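Protection of telomeres protein 1 (Schizosaccharomyces pombe, PDB 4HJ8) binds single-stranded telomeric DNA, protects the 3' overhang of chromosome ends and regulates telomerase and telomere length. Local coordinates at residues F65-I70 with G102-I107. The protein carries 1 engineered substitution. Sequence-based numbering, arbitrary orientation.
Sequences FSIRCI and GYLECI. With nucleotides of chain B.
Arg68 and Glu105 meet on the DNA-binding face of an OB fold, where strands 66-70 and 104-107 run parallel, the pairing characteristic of barrel closure in this fold. NE of Arg68 faces OE2 of Glu105 in a salt bridge modelled at 2.8 Å, a doubtful length because OE2 is less surely placed; the guanidinium and carboxylate planes are turned 58° apart. The Glu105 chain stretches out from the strand, with CG anti to the backbone N (chi1 -161°), carrying its carboxylate to guanine DG2 of chain B, whose N1 donates to OE1 over 3.0 Å. A carboxylate suits the place because one oxygen can accept from the base while the other faces the arginine. Arg68 bends at chi3 (67°), and its NH2 reaches thymine DT4 of chain B, donating to O2, while adenine DA5 of chain B lies over one face of the guanidinium. Glu105 thus probably helps to hold the guanidinium toward the thymine.

Branched Ile70 and Ile107 pack beside this pair, CD1 of Ile107 resting against CB of Ile70 at 3.8 Å. On the other face of the sheet, turned from the DNA, small Cys69 and Cys106 fit where the strands come nearest, both touching Met91 of strand 88-92. Where the strands draw apart toward Leu104, a water bridges them, accepting from Arg68 N and donating to Leu104 O; farther along, Ile70 N donates to Cys106 O at 2.8 Å.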
ATOM      1  N   PHE A  65       8.417   6.999  -0.947  1.00 21.86           N
ATOM      2  CA  PHE A  65       8.098   6.206   0.238  1.00 20.45           C
ATOM      3  C   PHE A  65       6.733   5.488   0.244  1.00 17.66           C
ATOM      4  O   PHE A  65       6.454   4.709   1.151  1.00 19.71           O
ATOM      5  CB  PHE A  65       8.255   7.063   1.505  1.00 20.78           C
ATOM      6  CG  PHE A  65       9.694   7.279   1.918  1.00 20.02           C
ATOM      7  CD1 PHE A  65      10.482   8.227   1.281  1.00 22.58           C
ATOM      8  CD2 PHE A  65      10.252   6.530   2.937  1.00 21.55           C
ATOM      9  CE1 PHE A  65      11.805   8.421   1.658  1.00 23.27           C
ATOM     10  CE2 PHE A  65      11.555   6.719   3.318  1.00 26.05           C
ATOM     11  CZ  PHE A  65      12.340   7.673   2.677  1.00 25.76           C
ATOM     12  N   SER A  66       5.889   5.752  -0.748  1.00 18.78           N
ATOM     13  CA  SER A  66       4.557   5.149  -0.783  1.00 19.94           C
ATOM     14  C   SER A  66       4.260   4.501  -2.120  1.00 21.49           C
ATOM     15  O   SER A  66       4.850   4.854  -3.147  1.00 20.85           O
ATOM     16  CB  SER A  66       3.479   6.180  -0.465  1.00 18.60           C
ATOM     17  OG  SER A  66       3.823   6.883   0.710  1.00 18.14           O
ATOM     18  N   ILE A  67       3.338   3.544  -2.095  1.00 20.68           N
ATOM     19  CA  ILE A  67       3.000   2.773  -3.276  1.00 20.48           C
ATOM     20  C   ILE A  67       1.493   2.727  -3.425  1.00 19.15           C
ATOM     21  O   ILE A  67       0.759   2.601  -2.436  1.00 17.12           O
ATOM     22  CB  ILE A  67       3.521   1.348  -3.152  1.00 18.23           C
ATOM     23  CG1 ILE A  67       3.389   0.597  -4.484  1.00 17.22           C
ATOM     24  CG2 ILE A  67       2.799   0.636  -2.030  1.00 18.63           C
ATOM     25  CD1 ILE A  67       4.165  -0.703  -4.518  1.00 17.44           C
ATOM     26  N   ARG A  68       1.035   2.856  -4.665  1.00 20.18           N
ATOM     27  CA  ARG A  68      -0.390   2.821  -4.963  1.00 18.90           C
ATOM     28  C   ARG A  68      -0.851   1.366  -5.084  1.00 20.84           C
ATOM     29  O   ARG A  68      -0.206   0.560  -5.764  1.00 17.25           O
ATOM     30  CB  ARG A  68      -0.665   3.561  -6.264  1.00 20.42           C
ATOM     31  CG  ARG A  68      -2.106   3.432  -6.739  1.00 25.67           C
ATOM     32  CD  ARG A  68      -2.462   4.560  -7.705  1.00 29.57           C
ATOM     33  NE  ARG A  68      -1.711   4.441  -8.947  1.00 33.07           N
ATOM     34  CZ  ARG A  68      -1.251   5.468  -9.652  1.00 38.15           C
ATOM     35  NH1 ARG A  68      -1.453   6.720  -9.251  1.00 34.01           N
ATOM     36  NH2 ARG A  68      -0.581   5.231 -10.766  1.00 43.07           N
ATOM     37  N   CYS A  69      -1.947   1.031  -4.406  1.00 18.62           N
ATOM     38  CA  CYS A  69      -2.574  -0.286  -4.524  1.00 18.25           C
ATOM     39  C   CYS A  69      -3.982  -0.186  -5.129  1.00 19.22           C
ATOM     40  O   CYS A  69      -4.829   0.556  -4.633  1.00 15.68           O
ATOM     41  CB  CYS A  69      -2.662  -0.967  -3.157  1.00 18.70           C
ATOM     42  SG  CYS A  69      -1.138  -0.894  -2.191  1.00 20.96           S
ATOM     43  N   ILE A  70      -4.220  -0.936  -6.199  1.00 16.96           N
ATOM     44  CA  ILE A  70      -5.512  -0.927  -6.851  1.00 19.61           C
ATOM     45  C   ILE A  70      -6.264  -2.191  -6.450  1.00 20.69           C
ATOM     46  O   ILE A  70      -5.831  -3.307  -6.751  1.00 20.57           O
ATOM     47  CB  ILE A  70      -5.417  -0.828  -8.395  1.00 23.29           C
ATOM     48  CG1 ILE A  70      -4.545   0.357  -8.829  1.00 21.63           C
ATOM     49  CG2 ILE A  70      -6.818  -0.655  -8.996  1.00 21.52           C
ATOM     50  CD1 ILE A  70      -5.099   1.673  -8.409  1.00 26.18           C
ATOM     51  N   GLY A 102       6.231   4.044 -15.491  1.00 30.49           N
ATOM     52  CA  GLY A 102       7.347   3.260 -14.994  1.00 27.32           C
ATOM     53  C   GLY A 102       7.458   3.151 -13.485  1.00 28.41           C
ATOM     54  O   GLY A 102       8.517   2.784 -12.969  1.00 28.11           O
ATOM     55  N   TYR A 103       6.376   3.458 -12.768  1.00 25.63           N
ATOM     56  CA  TYR A 103       6.391   3.379 -11.310  1.00 23.51           C
ATOM     57  C   TYR A 103       5.793   2.066 -10.811  1.00 22.79           C
ATOM     58  O   TYR A 103       4.883   1.519 -11.427  1.00 25.29           O
ATOM     59  CB  TYR A 103       5.671   4.592 -10.674  1.00 21.92           C
ATOM     60  CG  TYR A 103       6.298   5.927 -11.027  1.00 24.87           C
ATOM     61  CD1 TYR A 103       7.519   6.303 -10.489  1.00 20.96           C
ATOM     62  CD2 TYR A 103       5.672   6.800 -11.910  1.00 27.86           C
ATOM     63  CE1 TYR A 103       8.109   7.514 -10.815  1.00 21.29           C
ATOM     64  CE2 TYR A 103       6.254   8.015 -12.247  1.00 28.53           C
ATOM     65  CZ  TYR A 103       7.474   8.365 -11.694  1.00 25.37           C
ATOM     66  OH  TYR A 103       8.055   9.567 -12.023  1.00 29.33           O
ATOM     67  N   LEU A 104       6.298   1.574  -9.685  1.00 23.15           N
ATOM     68  CA  LEU A 104       5.767   0.355  -9.087  1.00 18.02           C
ATOM     69  C   LEU A 104       4.349   0.582  -8.603  1.00 21.95           C
ATOM     70  O   LEU A 104       3.993   1.678  -8.148  1.00 23.04           O
ATOM     71  CB  LEU A 104       6.615  -0.086  -7.895  1.00 22.37           C
ATOM     72  CG  LEU A 104       7.458  -1.349  -7.994  1.00 25.26           C
ATOM     73  CD1 LEU A 104       7.995  -1.704  -6.606  1.00 24.26           C
ATOM     74  CD2 LEU A 104       6.656  -2.503  -8.568  1.00 23.87           C
ATOM     75  N   GLU A 105       3.551  -0.473  -8.666  1.00 19.91           N
ATOM     76  CA  GLU A 105       2.160  -0.412  -8.261  1.00 21.93           C
ATOM     77  C   GLU A 105       1.774  -1.804  -7.797  1.00 25.87           C
ATOM     78  O   GLU A 105       2.291  -2.799  -8.297  1.00 21.75           O
ATOM     79  CB  GLU A 105       1.307  -0.031  -9.469  1.00 26.06           C
ATOM     80  CG  GLU A 105      -0.050   0.490  -9.154  1.00 29.15           C
ATOM     81  CD  GLU A 105      -0.777   0.991 -10.391  1.00 29.22           C
ATOM     82  OE1 GLU A 105      -0.634   0.399 -11.489  1.00 24.30           O
ATOM     83  OE2 GLU A 105      -1.497   1.988 -10.255  1.00 37.67           O
ATOM     84  N   CYS A 106       0.858  -1.878  -6.844  1.00 22.78           N
ATOM     85  CA  CYS A 106       0.377  -3.163  -6.365  0.60 20.91           C
ATOM     86  C   CYS A 106      -1.077  -3.356  -6.816  1.00 22.13           C
ATOM     87  O   CYS A 106      -1.872  -2.417  -6.781  1.00 20.70           O
ATOM     88  CB  CYS A 106       0.541  -3.232  -4.841  0.60 20.22           C
ATOM     89  SG  CYS A 106      -0.494  -4.410  -3.975  0.60 26.85           S
ATOM     90  N   ILE A 107      -1.407  -4.567  -7.253  1.00 21.83           N
ATOM     91  CA  ILE A 107      -2.749  -4.852  -7.777  1.00 22.66           C
ATOM     92  C   ILE A 107      -3.386  -6.032  -7.063  1.00 23.44           C
ATOM     93  O   ILE A 107      -2.735  -7.067  -6.867  1.00 26.99           O
ATOM     94  CB  ILE A 107      -2.710  -5.179  -9.292  1.00 24.46           C
ATOM     95  CG1 ILE A 107      -1.969  -4.078 -10.066  1.00 23.59           C
ATOM     96  CG2 ILE A 107      -4.108  -5.356  -9.844  1.00 22.46           C
ATOM     97  CD1 ILE A 107      -2.683  -2.781 -10.073  1.00 23.22           C
TER
ATOM     98  P    DG B   2     -10.336   0.183 -18.020  1.00 58.80           P
ATOM     99  OP1  DG B   2     -11.538   0.737 -18.666  1.00 62.29           O
ATOM    100  OP2  DG B   2      -9.009   0.366 -18.637  1.00 52.29           O
ATOM    101  O5'  DG B   2     -10.273   0.706 -16.521  1.00 51.93           O
ATOM    102  C5'  DG B   2     -10.792   1.976 -16.198  1.00 56.95           C
ATOM    103  C4'  DG B   2      -9.747   2.788 -15.463  1.00 58.38           C
ATOM    104  O4'  DG B   2      -9.092   1.945 -14.490  1.00 52.46           O
ATOM    105  C3'  DG B   2      -8.598   3.294 -16.317  1.00 59.73           C
ATOM    106  O3'  DG B   2      -8.978   4.470 -17.017  1.00 69.95           O
ATOM    107  C2'  DG B   2      -7.556   3.585 -15.245  1.00 53.51           C
ATOM    108  C1'  DG B   2      -7.797   2.456 -14.247  1.00 48.75           C
ATOM    109  N9   DG B   2      -6.840   1.363 -14.358  1.00 42.82           N
ATOM    110  C8   DG B   2      -6.945   0.233 -15.128  1.00 35.93           C
ATOM    111  N7   DG B   2      -5.923  -0.563 -15.012  1.00 33.83           N
ATOM    112  C5   DG B   2      -5.088   0.077 -14.109  1.00 35.22           C
ATOM    113  C6   DG B   2      -3.829  -0.301 -13.592  1.00 34.51           C
ATOM    114  O6   DG B   2      -3.172  -1.319 -13.833  1.00 30.66           O
ATOM    115  N1   DG B   2      -3.332   0.645 -12.705  1.00 30.79           N
ATOM    116  C2   DG B   2      -3.966   1.808 -12.359  1.00 37.94           C
ATOM    117  N2   DG B   2      -3.333   2.598 -11.485  1.00 36.90           N
ATOM    118  N3   DG B   2      -5.143   2.176 -12.835  1.00 39.87           N
ATOM    119  C4   DG B   2      -5.640   1.266 -13.701  1.00 39.44           C
ATOM    120  P    DA B   5      -0.978  13.391 -11.294  1.00 51.92           P
ATOM    121  OP1  DA B   5      -2.092  14.336 -11.466  1.00 48.63           O
ATOM    122  OP2  DA B   5       0.287  13.568 -12.032  1.00 53.68           O
ATOM    123  O5'  DA B   5      -0.684  13.286  -9.734  1.00 47.43           O
ATOM    124  C5'  DA B   5      -1.569  12.519  -8.945  1.00 39.34           C
ATOM    125  C4'  DA B   5      -1.171  12.600  -7.491  1.00 36.04           C
ATOM    126  O4'  DA B   5      -0.648  11.322  -7.072  1.00 29.44           O
ATOM    127  C3'  DA B   5      -0.060  13.589  -7.193  1.00 31.93           C
ATOM    128  O3'  DA B   5      -0.123  13.952  -5.830  1.00 31.27           O
ATOM    129  C2'  DA B   5       1.183  12.763  -7.506  1.00 32.52           C
ATOM    130  C1'  DA B   5       0.760  11.346  -7.123  1.00 32.44           C
ATOM    131  N9   DA B   5       1.160  10.320  -8.077  1.00 34.79           N
ATOM    132  C8   DA B   5       1.315  10.458  -9.425  1.00 35.90           C
ATOM    133  N7   DA B   5       1.675   9.356 -10.032  1.00 34.94           N
ATOM    134  C5   DA B   5       1.759   8.431  -9.013  1.00 30.35           C
ATOM    135  C6   DA B   5       2.097   7.067  -9.001  1.00 33.88           C
ATOM    136  N6   DA B   5       2.424   6.382 -10.099  1.00 34.29           N
ATOM    137  N1   DA B   5       2.081   6.435  -7.813  1.00 33.01           N
ATOM    138  C2   DA B   5       1.754   7.126  -6.717  1.00 30.23           C
ATOM    139  N3   DA B   5       1.420   8.408  -6.604  1.00 27.54           N
ATOM    140  C4   DA B   5       1.442   9.006  -7.800  1.00 29.57           C
ATOM    141  P    DT B   4      -5.033  10.548 -16.180  1.00 54.26           P
ATOM    142  OP1  DT B   4      -6.359  10.099 -15.725  1.00 63.27           O
ATOM    143  OP2  DT B   4      -4.910  11.565 -17.240  1.00 58.30           O
ATOM    144  O5'  DT B   4      -4.206  11.047 -14.922  1.00 53.82           O
ATOM    145  C5'  DT B   4      -3.007  10.371 -14.627  1.00 55.18           C
ATOM    146  C4'  DT B   4      -2.652  10.525 -13.168  1.00 50.51           C
ATOM    147  O4'  DT B   4      -2.260   9.235 -12.651  1.00 44.53           O
ATOM    148  C3'  DT B   4      -1.458  11.427 -12.920  1.00 47.69           C
ATOM    149  O3'  DT B   4      -1.502  11.920 -11.604  1.00 46.80           O
ATOM    150  C2'  DT B   4      -0.288  10.476 -13.118  1.00 47.56           C
ATOM    151  C1'  DT B   4      -0.853   9.137 -12.649  1.00 46.61           C
ATOM    152  N1   DT B   4      -0.449   8.014 -13.529  1.00 43.65           N
ATOM    153  C2   DT B   4       0.414   7.071 -13.029  1.00 45.79           C
ATOM    154  O2   DT B   4       0.856   7.111 -11.897  1.00 47.88           O
ATOM    155  N3   DT B   4       0.741   6.074 -13.905  1.00 42.70           N
ATOM    156  C4   DT B   4       0.304   5.932 -15.203  1.00 44.44           C
ATOM    157  O4   DT B   4       0.660   4.997 -15.907  1.00 48.16           O
ATOM    158  C5   DT B   4      -0.593   6.958 -15.668  1.00 46.85           C
ATOM    159  C7   DT B   4      -0.971   7.011 -17.117  1.00 50.57           C
ATOM    160  C6   DT B   4      -0.923   7.939 -14.820  1.00 44.24           C
TER
HETATM  161  O   HOH W   1       2.799   3.648  -6.891  1.00 18.92           O